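Local coordinates for putative thioesterase (Novosphingobium aromaticivorans, PDB 3CJY), which probably hydrolyses thioesters such as acyl-CoAs with a pair of hotdog-fold domains, and binds a calcium ion, at residues Q12-Y17 / A49-R54; G31-F36 / A138-A143; E150-G155 / W167-D172; N207-T212 / L247-A252. All coordinates share one frame; numbering follows the deposited sequence.

Contact 1: residues Q12-Y17 / A49-R54; sequences QDDARY and AETVGR. With CA (calcium ion), chain B.
A calcium ion ties Asp14 to the main chain of Thr51, and the two segments supply quite different ligands. Asp14 grips the metal with both carboxylate oxygens, OD1 at 2.3 Å and OD2 at 2.5 Å. From the other segment comes the carbonyl O of Thr51, 2.3 Å from the ion, and water 1 binds at the same distance. Asp14 OD1 also accepts a hydrogen bond from Arg11, so a positive group and the metal should together draw charge from that oxygen. Beside the site the methyl of Thr51 lies against the carboxylate, CG2 being 3.4 Å from Asp14 OD2.

Thr51 belongs to the last turn of helix 37-52, the long helix against which the sheet of the N-terminal hotdog domain packs. Gly53, with positive phi, takes the chain out of the helix and gives its N to Ala49 O at 2.7 Å. Segment 12-17 passes from strand 10-13 into strand 16-20, with a classic beta bulge where Gln12 and Asp13 both face Arg16.

From strand 16-20 Tyr17 reaches the same helix end. CG stands anti to the carbonyl carbon (chi1 -56°), and at the far end of the ring the hydroxyl comes between two side chains of the helix. Tyr17 OH donates to the anti lone pair of Glu50 OE1 at 2.9 Å, the ring and carboxylate planes standing 89° apart. Thr51 OG1, hydrogen-bonded to Val47 O, also meets the ring edge and lies 2.8 Å from Tyr17 OH. Arg11 forms a salt bridge with Glu50 OE1, so one arginine serves the carboxylates of both Asp14 and Glu50.

Contact 2: residues G31-F36 / A138-A143; sequences GHAYLF and AQDDNA
Asp140 reaches from the loop 138-143 to the backbone of Gly31 and His32, and most of the contact hangs on this one side chain. Just ahead of it, Gln139 sends OE1 to the backbone N of Gly28, which brings the loop alongside the chain leading into 31-36.

At Asp140 itself, CG stands anti to the backbone N (chi1 -177°), and the carboxylate serves both segments. OD2 takes the N-H of Gly31 on its anti lone pair, N to OD2 2.7 Å, in a fairly straight bond of 162°. OD1 turns back to its own loop and accepts from Asn142 N at 2.9 Å, again on the anti side but 29° out of the carboxylate plane. With a backbone N-H on each oxygen, the group has little freedom to rotate. Its CB is pressed close to the other segment, 3.0 Å from His32 O.

Past Asp141 and Asn142 the chain folds back, and Ala143 N bonds to Asp140 O at 3.0 Å. Asn142 lays its side chain on Leu69, which Ala33 also touches. Ala143 then turns its methyl toward 31-36, where its CB meets Ala33 CB at 4.1 Å, a small apolar patch beside the polar grip of Asp140.

The contact lies at the surface and joins a loop of the C-terminal acyl-CoA thioesterase domain to the segment that runs into strand 34-35 of the N-terminal one. Its local form is an Asx turn on Asp140 OD1, overlapping a type I beta turn from Asp140 to Ala143.

Contact 3: residues E150-G155 / W167-D172; sequences EVREAG and WLRRKD
Glu150 and Arg169 run alongside each other from neighbouring strands, both leaving the sheet on the same face. Glu150 is extended throughout, CG anti to the backbone N (chi1 -175°), whereas Arg169 starts out likewise but bends at chi3 (60°), which turns NE off the line of the chain. The guanidinium meets Glu150 OE1 with its edge: NH2 is 2.7 Å away on the syn side, and NE, at 3.3 Å, adds a weak bond. Water 2 bridges this pair, donating to Glu150 OE1 and accepting from Arg169 NE. The other oxygen, Glu150 OE2, is approached by Arg152 NH2 at 2.8 Å from 42° above the carboxylate plane. One carboxylate thus stands between two arginines and probably eases their repulsion; Arg152 has a further salt bridge to Asp128.

Beneath this network runs the antiparallel hairpin of strands 149-153 and 163-170 in the C-terminal hotdog domain. Glu150 with Arg169 and Arg152 with Trp167 are its hydrogen-bonded pairs.

On the opposite face, between them, Val151 and Leu168 form the non-hydrogen-bonded pair. Leu168 CD2 reaches Val151 CG2 at 3.6 Å, and Phe184 of helix 178-185 packs on Leu168. Where strand 149-153 ends, Ala154 CB touches Trp167 CD1 at 3.5 Å, while the indole NE1 bonds to Pro125 O.

Contact 4: residues N207-T212 / L247-A252; sequences NSLRIT and LLATGA
Ser208 to Thr212 and Leu248 to Ala252 pair as neighbouring antiparallel strands in a buried part of the C-terminal hotdog domain. On its other edge strand 203-211 joins strand 56-63, so the contact lies beside the seam between the two hotdog halves. Ser208 with Ala252 and Arg210 with Thr250 are the hydrogen-bonded pairs; the straightest bond, 171°, runs from Arg210 N to Thr250 O at 2.8 Å. At the far end Thr212 N reaches Leu248 O at 2.7 Å, next to a classic beta bulge where Leu248 and Ala249 both face Leu240.

One face is apolar. Leu209 CD1 lies 4.2 Å from Ala249 CB, and Ile211 brings CG1 up to the same methyl at 4.3 Å; both larger side chains also rest on helix 178-185.

The Arg210 and Thr250 face meets the second subunit. Arg210 runs extended from CG to NE past Thr250 OG1, which lies 3.7 Å from Arg210 CB. Water 3 donates to Thr250 OG1 at 2.8 Å and, at the guanidinium edge, takes a long, weak bond from Arg210 NE. The stronger partners are across the interface: Asp206 of the second subunit makes a salt bridge with Arg210, and Gln235 of that subunit bonds to Thr250 OG1. The pairing therefore has two chemistries, with hydrocarbon packed on the domain's own helix and buried polar groups satisfied by the partner subunit.

In the fold
The calcium ion belongs to contact 1 alone; the other three lie away from it. Contact 1 is also peripheral, its centre about 20 Å from that of the chain, against about 9 Å for contact 4. Contacts 1 and 2 are 29 Å apart between centres, yet strand 34-35 leads directly into helix 37-52, whose last turn carries Thr51. Contact 2 ties the N-terminal half to a loop of the C-terminal one, while contacts 3 and 4, with centres 18 Å apart, both lie within the latter. Helix 178-185 packs on apolar side chains from both: Leu168 in contact 3, Leu209 and Ile211 in contact 4. Contact 4 alone of the four touches the second subunit.

Contact 1: residues Q12-Y17 / A49-R54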
loop_
_atom_site.group_PDB
_atom_site.type_symbol
_atom_site.label_atom_id
_atom_site.label_comp_id
_atom_site.label_asym_id
_atom_site.label_seq_id
_atom_site.Cartn_x
_atom_site.Cartn_y
_atom_site.Cartn_z
ATOM N N GLN A 12 -16.924 -22.858 5.793
ATOM C CA GLN A 12 -18.204 -23.428 5.403
ATOM C C GLN A 12 -17.965 -24.120 4.064
ATOM O O GLN A 12 -18.496 -25.201 3.788
ATOM C CB GLN A 12 -19.288 -22.368 5.289
ATOM C CG GLN A 12 -19.183 -21.209 6.303
ATOM C CD GLN A 12 -19.241 -21.621 7.755
ATOM O OE1 GLN A 12 -18.750 -22.687 8.145
ATOM N NE2 GLN A 12 -19.823 -20.759 8.577
ATOM N N ASP A 13 -17.132 -23.492 3.247
ATOM C CA ASP A 13 -16.742 -24.038 1.943
ATOM C C ASP A 13 -15.563 -23.293 1.358
ATOM O O ASP A 13 -14.980 -22.420 2.008
ATOM C CB ASP A 13 -17.912 -24.011 0.944
ATOM C CG ASP A 13 -18.664 -22.695 0.950
ATOM O OD1 ASP A 13 -18.095 -21.668 0.508
ATOM O OD2 ASP A 13 -19.840 -22.700 1.382
ATOM N N ASP A 14 -15.189 -23.663 0.136
ATOM C CA ASP A 14 -14.151 -22.906 -0.556
ATOM C C ASP A 14 -14.988 -21.601 -0.517
ATOM O O ASP A 14 -16.218 -21.652 -0.446
ATOM C CB ASP A 14 -13.959 -23.432 -1.998
ATOM C CG ASP A 14 -12.503 -23.372 -2.502
ATOM O OD1 ASP A 14 -11.589 -23.993 -1.892
ATOM O OD2 ASP A 14 -12.277 -22.799 -3.598
ATOM N N ALA A 15 -14.391 -20.439 -0.493
ATOM C CA ALA A 15 -15.212 -19.228 -0.548
ATOM C C ALA A 15 -15.895 -18.722 0.732
ATOM O O ALA A 15 -15.999 -17.526 0.858
ATOM C CB ALA A 15 -16.248 -19.315 -1.673
ATOM N N ARG A 16 -16.381 -19.553 1.658
ATOM C CA ARG A 16 -17.061 -18.969 2.843
ATOM C C ARG A 16 -16.567 -19.463 4.185
ATOM O O ARG A 16 -16.549 -20.661 4.461
ATOM C CB ARG A 16 -18.566 -19.127 2.748
ATOM C CG ARG A 16 -19.164 -18.417 1.554
ATOM N N TYR A 17 -16.197 -18.497 5.022
ATOM C CA TYR A 17 -15.634 -18.749 6.355
ATOM C C TYR A 17 -16.254 -17.859 7.420
ATOM O O TYR A 17 -16.786 -16.815 7.131
ATOM C CB TYR A 17 -14.140 -18.472 6.352
ATOM C CG TYR A 17 -13.332 -19.221 5.331
ATOM C CD1 TYR A 17 -13.385 -18.871 4.003
ATOM C CD2 TYR A 17 -12.445 -20.208 5.714
ATOM C CE1 TYR A 17 -12.603 -19.503 3.063
ATOM C CE2 TYR A 17 -11.653 -20.876 4.761
ATOM C CZ TYR A 17 -11.738 -20.507 3.446
ATOM O OH TYR A 17 -10.992 -21.141 2.495
ATOM N N ALA A 49 -5.511 -17.537 0.974
ATOM C CA ALA A 49 -4.486 -18.573 0.738
ATOM C C ALA A 49 -5.101 -19.974 0.834
ATOM O O ALA A 49 -4.793 -20.878 0.045
ATOM C CB ALA A 49 -3.341 -18.412 1.719
ATOM N N GLU A 50 -6.033 -20.120 1.759
ATOM C CA GLU A 50 -6.668 -21.429 2.016
ATOM C C GLU A 50 -7.596 -21.785 0.846
ATOM O O GLU A 50 -7.704 -22.941 0.416
ATOM C CB GLU A 50 -7.415 -21.352 3.365
ATOM C CG GLU A 50 -7.217 -22.544 4.306
ATOM C CD GLU A 50 -8.227 -23.606 4.113
ATOM O OE1 GLU A 50 -9.289 -23.269 3.539
ATOM O OE2 GLU A 50 -7.974 -24.762 4.532
ATOM N N THR A 51 -8.264 -20.783 0.307
ATOM C CA THR A 51 -9.176 -21.007 -0.820
ATOM C C THR A 51 -8.394 -21.230 -2.096
ATOM O O THR A 51 -8.692 -22.140 -2.840
ATOM C CB THR A 51 -10.098 -19.814 -1.020
ATOM O OG1 THR A 51 -10.933 -19.700 0.126
ATOM C CG2 THR A 51 -10.946 -19.969 -2.275
ATOM N N VAL A 52 -7.347 -20.452 -2.323
ATOM C CA VAL A 52 -6.575 -20.555 -3.567
ATOM C C VAL A 52 -5.518 -21.663 -3.550
ATOM O O VAL A 52 -5.183 -22.230 -4.586
ATOM C CB VAL A 52 -5.961 -19.184 -3.952
ATOM C CG1 VAL A 52 -4.942 -19.346 -4.994
ATOM C CG2 VAL A 52 -7.070 -18.241 -4.436
ATOM N N GLY A 53 -4.955 -21.929 -2.385
ATOM C CA GLY A 53 -3.992 -22.995 -2.230
ATOM C C GLY A 53 -2.591 -22.577 -2.568
ATOM O O GLY A 53 -1.773 -23.392 -2.965
ATOM N N ARG A 54 -2.305 -21.297 -2.375
ATOM C CA ARG A 54 -0.957 -20.807 -2.566
ATOM C C ARG A 54 -0.745 -19.604 -1.661
ATOM O O ARG A 54 -1.694 -19.038 -1.115
ATOM C CB ARG A 54 -0.687 -20.495 -4.023
ATOM C CG ARG A 54 -1.563 -19.439 -4.572
ATOM C CD ARG A 54 -1.948 -19.794 -5.985
ATOM N NE ARG A 54 -0.820 -19.781 -6.900
ATOM C CZ ARG A 54 -0.927 -20.101 -8.184
ATOM N NH1 ARG A 54 -2.107 -20.475 -8.672
ATOM N NH2 ARG A 54 0.132 -20.054 -8.976
HETATM CA CA CA B . -10.002 -23.909 -3.614
HETATM O O HOH W 1 -10.440 -22.617 -5.463
#

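Contact 2: residues G31-F36 / A138-A143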
loop_
_atom_site.group_PDB
_atom_site.type_symbol
_atom_site.label_atom_id
_atom_site.label_comp_id
_atom_site.label_asym_id
_atom_site.label_seq_id
_atom_site.Cartn_x
_atom_site.Cartn_y
_atom_site.Cartn_z
ATOM N N GLY A 31 -13.912 1.225 27.056
ATOM C CA GLY A 31 -15.250 1.510 26.622
ATOM C C GLY A 31 -15.472 1.042 25.224
ATOM O O GLY A 31 -16.589 1.059 24.709
ATOM N N HIS A 32 -14.371 0.640 24.603
ATOM C CA HIS A 32 -14.394 0.155 23.246
ATOM C C HIS A 32 -13.567 -1.118 23.120
ATOM O O HIS A 32 -12.492 -1.270 23.725
ATOM C CB HIS A 32 -13.861 1.214 22.299
ATOM C CG HIS A 32 -14.489 2.555 22.495
ATOM N ND1 HIS A 32 -14.201 3.353 23.583
ATOM C CD2 HIS A 32 -15.420 3.223 21.772
ATOM C CE1 HIS A 32 -14.930 4.454 23.525
ATOM N NE2 HIS A 32 -15.674 4.402 22.433
ATOM N N ALA A 33 -14.105 -2.022 22.330
ATOM C CA ALA A 33 -13.464 -3.291 22.026
ATOM C C ALA A 33 -13.944 -3.717 20.658
ATOM O O ALA A 33 -15.140 -4.033 20.462
ATOM C CB ALA A 33 -13.816 -4.303 23.038
ATOM N N TYR A 34 -13.018 -3.762 19.710
ATOM C CA TYR A 34 -13.348 -4.169 18.350
ATOM C C TYR A 34 -12.189 -4.965 17.794
ATOM O O TYR A 34 -11.059 -4.911 18.300
ATOM C CB TYR A 34 -13.680 -2.955 17.459
ATOM C CG TYR A 34 -12.664 -1.860 17.620
ATOM C CD1 TYR A 34 -11.507 -1.817 16.839
ATOM C CD2 TYR A 34 -12.832 -0.890 18.605
ATOM C CE1 TYR A 34 -10.558 -0.835 17.035
ATOM C CE2 TYR A 34 -11.895 0.087 18.798
ATOM C CZ TYR A 34 -10.758 0.102 18.024
ATOM O OH TYR A 34 -9.858 1.119 18.245
ATOM N N LEU A 35 -12.498 -5.707 16.750
ATOM C CA LEU A 35 -11.532 -6.524 16.044
ATOM C C LEU A 35 -10.383 -5.658 15.546
ATOM O O LEU A 35 -10.567 -4.615 14.890
ATOM C CB LEU A 35 -12.211 -7.264 14.877
ATOM C CG LEU A 35 -11.330 -8.187 14.029
ATOM C CD1 LEU A 35 -10.739 -9.351 14.823
ATOM C CD2 LEU A 35 -12.171 -8.700 12.838
ATOM N N PHE A 36 -9.198 -6.095 15.964
ATOM C CA PHE A 36 -7.926 -5.509 15.555
ATOM C C PHE A 36 -7.809 -5.513 14.026
ATOM O O PHE A 36 -8.028 -6.520 13.376
ATOM C CB PHE A 36 -6.787 -6.314 16.235
ATOM C CG PHE A 36 -5.400 -5.855 15.910
ATOM C CD1 PHE A 36 -5.066 -4.523 15.875
ATOM C CD2 PHE A 36 -4.414 -6.811 15.710
ATOM C CE1 PHE A 36 -3.750 -4.126 15.606
ATOM C CE2 PHE A 36 -3.106 -6.432 15.422
ATOM C CZ PHE A 36 -2.788 -5.087 15.399
ATOM N N ALA A 138 -3.631 2.726 26.650
ATOM C CA ALA A 138 -4.590 2.058 27.536
ATOM C C ALA A 138 -5.623 1.333 26.682
ATOM O O ALA A 138 -6.058 1.836 25.666
ATOM C CB ALA A 138 -5.270 3.064 28.444
ATOM N N GLN A 139 -5.985 0.140 27.137
ATOM C CA GLN A 139 -6.933 -0.727 26.452
ATOM C C GLN A 139 -8.068 -1.114 27.380
ATOM O O GLN A 139 -7.896 -1.234 28.589
ATOM C CB GLN A 139 -6.225 -1.991 25.977
ATOM C CG GLN A 139 -5.088 -1.730 24.933
ATOM C CD GLN A 139 -5.630 -1.351 23.593
ATOM O OE1 GLN A 139 -6.125 -2.191 22.859
ATOM N NE2 GLN A 139 -5.544 -0.060 23.249
ATOM N N ASP A 140 -9.226 -1.274 26.769
ATOM C CA ASP A 140 -10.407 -1.771 27.464
ATOM C C ASP A 140 -10.001 -3.126 28.048
ATOM O O ASP A 140 -9.291 -3.868 27.434
ATOM C CB ASP A 140 -11.560 -1.893 26.476
ATOM C CG ASP A 140 -12.854 -2.328 27.126
ATOM O OD1 ASP A 140 -13.047 -3.550 27.294
ATOM O OD2 ASP A 140 -13.668 -1.438 27.459
ATOM N N ASP A 141 -10.475 -3.463 29.232
ATOM C CA ASP A 141 -10.075 -4.726 29.876
ATOM C C ASP A 141 -10.539 -5.989 29.151
ATOM O O ASP A 141 -10.015 -7.085 29.381
ATOM C CB ASP A 141 -10.422 -4.710 31.356
ATOM C CG ASP A 141 -9.465 -3.804 32.139
ATOM O OD1 ASP A 141 -8.464 -3.311 31.528
ATOM O OD2 ASP A 141 -9.722 -3.573 33.333
ATOM N N ASN A 142 -11.461 -5.794 28.219
ATOM C CA ASN A 142 -12.010 -6.887 27.394
ATOM C C ASN A 142 -11.394 -6.920 25.979
ATOM O O ASN A 142 -11.746 -7.743 25.133
ATOM C CB ASN A 142 -13.542 -6.699 27.335
ATOM C CG ASN A 142 -14.167 -6.542 28.740
ATOM O OD1 ASN A 142 -14.811 -5.507 29.067
ATOM N ND2 ASN A 142 -13.933 -7.522 29.577
ATOM N N ALA A 143 -10.463 -5.986 25.739
ATOM C CA ALA A 143 -9.749 -5.872 24.442
ATOM C C ALA A 143 -8.328 -6.286 24.761
ATOM O O ALA A 143 -7.520 -5.474 25.178
ATOM C CB ALA A 143 -9.826 -4.441 23.887
#

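Contact 3: residues E150-G155 / W167-D172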
loop_
_atom_site.group_PDB
_atom_site.type_symbol
_atom_site.label_atom_id
_atom_site.label_comp_id
_atom_site.label_asym_id
_atom_site.label_seq_id
_atom_site.Cartn_x
_atom_site.Cartn_y
_atom_site.Cartn_z
ATOM N N GLU A 150 4.642 -9.457 23.474
ATOM C CA GLU A 150 5.743 -8.898 24.235
ATOM C C GLU A 150 6.384 -7.773 23.397
ATOM O O GLU A 150 6.780 -7.990 22.243
ATOM C CB GLU A 150 6.754 -9.988 24.629
ATOM C CG GLU A 150 7.863 -9.456 25.547
ATOM C CD GLU A 150 8.794 -10.546 26.023
ATOM O OE1 GLU A 150 8.667 -11.713 25.543
ATOM O OE2 GLU A 150 9.664 -10.212 26.857
ATOM N N VAL A 151 6.441 -6.572 23.961
ATOM C CA VAL A 151 6.948 -5.395 23.235
ATOM C C VAL A 151 8.112 -4.740 23.911
ATOM O O VAL A 151 8.061 -4.434 25.108
ATOM C CB VAL A 151 5.802 -4.338 23.056
ATOM C CG1 VAL A 151 6.215 -3.156 22.218
ATOM C CG2 VAL A 151 4.509 -4.962 22.479
ATOM N N ARG A 152 9.176 -4.549 23.153
ATOM C CA ARG A 152 10.330 -3.847 23.651
ATOM C C ARG A 152 10.688 -2.658 22.757
ATOM O O ARG A 152 10.421 -2.645 21.550
ATOM C CB ARG A 152 11.497 -4.790 23.758
ATOM C CG ARG A 152 11.210 -5.920 24.747
ATOM C CD ARG A 152 12.393 -6.852 24.881
ATOM N NE ARG A 152 12.063 -7.987 25.763
ATOM C CZ ARG A 152 12.874 -9.010 25.956
ATOM N NH1 ARG A 152 14.072 -9.025 25.411
ATOM N NH2 ARG A 152 12.491 -10.019 26.709
ATOM N N GLU A 153 11.303 -1.659 23.376
ATOM C CA GLU A 153 11.700 -0.429 22.651
ATOM C C GLU A 153 13.015 -0.639 21.923
ATOM O O GLU A 153 14.040 -0.856 22.565
ATOM C CB GLU A 153 11.911 0.730 23.616
ATOM C CG GLU A 153 10.739 1.119 24.451
ATOM C CD GLU A 153 9.630 1.837 23.681
ATOM O OE1 GLU A 153 9.866 2.203 22.503
ATOM O OE2 GLU A 153 8.529 2.059 24.274
ATOM N N ALA A 154 13.015 -0.516 20.592
ATOM C CA ALA A 154 14.242 -0.731 19.824
ATOM C C ALA A 154 14.848 0.567 19.279
ATOM O O ALA A 154 15.894 0.536 18.642
ATOM C CB ALA A 154 13.963 -1.691 18.646
ATOM N N GLY A 155 14.202 1.697 19.537
ATOM C CA GLY A 155 14.590 2.945 18.882
ATOM C C GLY A 155 15.758 3.729 19.450
ATOM O O GLY A 155 16.359 4.604 18.768
ATOM N N TRP A 167 10.595 -4.064 19.081
ATOM C CA TRP A 167 10.737 -5.501 18.988
ATOM C C TRP A 167 9.403 -6.087 19.476
ATOM O O TRP A 167 8.909 -5.772 20.574
ATOM C CB TRP A 167 11.888 -6.052 19.839
ATOM C CG TRP A 167 13.247 -5.839 19.301
ATOM C CD1 TRP A 167 14.194 -5.003 19.800
ATOM C CD2 TRP A 167 13.828 -6.474 18.166
ATOM N NE1 TRP A 167 15.340 -5.100 19.070
ATOM C CE2 TRP A 167 15.141 -5.963 18.031
ATOM C CE3 TRP A 167 13.386 -7.398 17.246
ATOM C CZ2 TRP A 167 16.018 -6.409 17.024
ATOM C CZ3 TRP A 167 14.251 -7.825 16.243
ATOM C CH2 TRP A 167 15.539 -7.340 16.145
ATOM N N LEU A 168 8.838 -6.968 18.668
ATOM C CA LEU A 168 7.565 -7.621 18.971
ATOM C C LEU A 168 7.695 -9.127 18.944
ATOM O O LEU A 168 8.355 -9.679 18.102
ATOM C CB LEU A 168 6.483 -7.243 17.946
ATOM C CG LEU A 168 6.218 -5.753 17.770
ATOM C CD1 LEU A 168 5.211 -5.584 16.592
ATOM C CD2 LEU A 168 5.744 -5.089 19.056
ATOM N N ARG A 169 7.062 -9.781 19.901
ATOM C CA ARG A 169 7.097 -11.230 19.939
ATOM C C ARG A 169 5.781 -11.755 20.481
ATOM O O ARG A 169 5.331 -11.323 21.574
ATOM C CB ARG A 169 8.244 -11.732 20.810
ATOM C CG ARG A 169 8.311 -13.269 20.753
ATOM C CD ARG A 169 9.482 -13.831 21.496
ATOM N NE ARG A 169 9.521 -13.526 22.924
ATOM C CZ ARG A 169 10.559 -13.878 23.696
ATOM N NH1 ARG A 169 11.576 -14.540 23.161
ATOM N NH2 ARG A 169 10.601 -13.575 24.994
ATOM N N ARG A 170 5.170 -12.653 19.723
ATOM C CA ARG A 170 3.942 -13.335 20.187
ATOM C C ARG A 170 4.269 -14.239 21.364
ATOM O O ARG A 170 5.169 -15.116 21.294
ATOM C CB ARG A 170 3.270 -14.148 19.088
ATOM C CG ARG A 170 2.532 -13.274 18.100
ATOM C CD ARG A 170 2.030 -14.000 16.965
ATOM N NE ARG A 170 1.038 -14.950 17.376
ATOM C CZ ARG A 170 0.107 -15.418 16.551
ATOM N NH1 ARG A 170 0.046 -14.976 15.299
ATOM N NH2 ARG A 170 -0.786 -16.288 16.993
ATOM N N LYS A 171 3.532 -14.045 22.447
ATOM C CA LYS A 171 3.735 -14.863 23.636
ATOM C C LYS A 171 3.343 -16.322 23.391
ATOM O O LYS A 171 3.781 -17.206 24.112
ATOM C CB LYS A 171 2.976 -14.280 24.842
ATOM C CG LYS A 171 3.605 -12.935 25.360
ATOM C CD LYS A 171 2.817 -12.330 26.529
ATOM C CE LYS A 171 3.193 -10.888 26.790
ATOM N NZ LYS A 171 2.430 -10.375 27.986
ATOM N N ASP A 172 2.500 -16.548 22.398
ATOM C CA ASP A 172 2.037 -17.899 22.088
ATOM C C ASP A 172 2.999 -18.701 21.200
ATOM O O ASP A 172 2.726 -19.850 20.835
ATOM C CB ASP A 172 0.620 -17.888 21.512
ATOM C CG ASP A 172 0.538 -17.263 20.156
ATOM O OD1 ASP A 172 1.581 -16.912 19.559
ATOM O OD2 ASP A 172 -0.606 -17.116 19.689
HETATM O O HOH W 2 7.182 -13.575 24.080
#

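Contact 4: residues N207-T212 / L247-A252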
loop_
_atom_site.group_PDB
_atom_site.type_symbol
_atom_site.label_atom_id
_atom_site.label_comp_id
_atom_site.label_asym_id
_atom_site.label_seq_id
_atom_site.Cartn_x
_atom_site.Cartn_y
_atom_site.Cartn_z
ATOM N N ASN A 207 -5.406 -1.191 5.454
ATOM C CA ASN A 207 -4.179 -1.937 5.733
ATOM C C ASN A 207 -3.661 -2.476 4.379
ATOM O O ASN A 207 -4.427 -2.972 3.546
ATOM C CB ASN A 207 -4.358 -3.171 6.641
ATOM C CG ASN A 207 -4.181 -2.904 8.154
ATOM O OD1 ASN A 207 -4.011 -3.866 8.937
ATOM N ND2 ASN A 207 -4.247 -1.642 8.576
ATOM N N SER A 208 -2.354 -2.363 4.193
ATOM C CA SER A 208 -1.658 -2.929 3.030
ATOM C C SER A 208 -0.500 -3.733 3.568
ATOM O O SER A 208 0.178 -3.304 4.502
ATOM C CB SER A 208 -1.134 -1.834 2.110
ATOM O OG SER A 208 -0.476 -2.363 0.954
ATOM N N LEU A 209 -0.277 -4.901 2.967
ATOM C CA LEU A 209 0.861 -5.814 3.349
ATOM C C LEU A 209 1.503 -6.426 2.096
ATOM O O LEU A 209 0.787 -6.903 1.194
ATOM C CB LEU A 209 0.389 -6.937 4.277
ATOM C CG LEU A 209 1.465 -7.737 4.990
ATOM C CD1 LEU A 209 2.145 -6.894 6.074
ATOM C CD2 LEU A 209 0.923 -9.060 5.552
ATOM N N ARG A 210 2.836 -6.396 2.055
ATOM C CA ARG A 210 3.591 -7.019 0.968
ATOM C C ARG A 210 4.578 -7.990 1.612
ATOM O O ARG A 210 5.495 -7.576 2.312
ATOM C CB ARG A 210 4.321 -5.950 0.136
ATOM C CG ARG A 210 3.379 -4.937 -0.383
ATOM C CD ARG A 210 4.010 -3.882 -1.278
ATOM N NE ARG A 210 3.024 -2.853 -1.472
ATOM C CZ ARG A 210 1.990 -2.982 -2.290
ATOM N NH1 ARG A 210 1.912 -4.062 -3.072
ATOM N NH2 ARG A 210 1.078 -2.009 -2.373
ATOM N N ILE A 211 4.401 -9.283 1.344
ATOM C CA ILE A 211 5.224 -10.286 2.004
ATOM C C ILE A 211 6.314 -10.800 1.094
ATOM O O ILE A 211 6.025 -11.207 -0.040
ATOM C CB ILE A 211 4.370 -11.490 2.437
ATOM C CG1 ILE A 211 3.279 -11.006 3.406
ATOM C CG2 ILE A 211 5.260 -12.611 3.058
ATOM C CD1 ILE A 211 2.277 -12.098 3.769
ATOM N N THR A 212 7.557 -10.734 1.554
ATOM C CA THR A 212 8.672 -11.340 0.818
ATOM C C THR A 212 8.984 -12.749 1.349
ATOM O O THR A 212 9.296 -13.667 0.595
ATOM C CB THR A 212 9.943 -10.455 0.835
ATOM O OG1 THR A 212 9.670 -9.258 0.104
ATOM C CG2 THR A 212 11.150 -11.144 0.181
ATOM N N LEU A 247 14.435 -9.080 5.763
ATOM C CA LEU A 247 13.184 -8.392 5.547
ATOM C C LEU A 247 12.094 -9.424 5.195
ATOM O O LEU A 247 12.239 -10.214 4.258
ATOM C CB LEU A 247 13.349 -7.335 4.463
ATOM C CG LEU A 247 12.175 -6.402 4.170
ATOM C CD1 LEU A 247 12.693 -5.114 3.464
ATOM C CD2 LEU A 247 11.062 -7.030 3.398
ATOM N N LEU A 248 11.069 -9.452 6.026
ATOM C CA LEU A 248 9.941 -10.380 5.870
ATOM C C LEU A 248 8.801 -9.763 5.089
ATOM O O LEU A 248 8.185 -10.375 4.176
ATOM C CB LEU A 248 9.487 -10.844 7.268
ATOM C CG LEU A 248 10.553 -11.446 8.155
ATOM C CD1 LEU A 248 9.909 -11.848 9.522
ATOM C CD2 LEU A 248 11.277 -12.628 7.477
ATOM N N ALA A 249 8.440 -8.545 5.492
ATOM C CA ALA A 249 7.339 -7.859 4.847
ATOM C C ALA A 249 7.410 -6.378 5.011
ATOM O O ALA A 249 8.226 -5.861 5.808
ATOM C CB ALA A 249 5.996 -8.370 5.426
ATOM N N THR A 250 6.616 -5.673 4.211
ATOM C CA THR A 250 6.369 -4.246 4.438
ATOM C C THR A 250 4.872 -4.025 4.445
ATOM O O THR A 250 4.104 -4.869 4.010
ATOM C CB THR A 250 6.966 -3.321 3.378
ATOM O OG1 THR A 250 6.373 -3.608 2.108
ATOM C CG2 THR A 250 8.484 -3.501 3.231
ATOM N N GLY A 251 4.474 -2.878 4.971
ATOM C CA GLY A 251 3.070 -2.528 5.072
ATOM C C GLY A 251 2.911 -1.030 5.129
ATOM O O GLY A 251 3.867 -0.287 5.225
ATOM N N ALA A 252 1.683 -0.630 5.017
ATOM C CA ALA A 252 1.348 0.784 5.074
ATOM C C ALA A 252 -0.126 0.945 5.323
ATOM O O ALA A 252 -0.897 0.028 5.159
ATOM C CB ALA A 252 1.727 1.463 3.780
HETATM O O HOH W 3 4.757 -1.505 1.101
#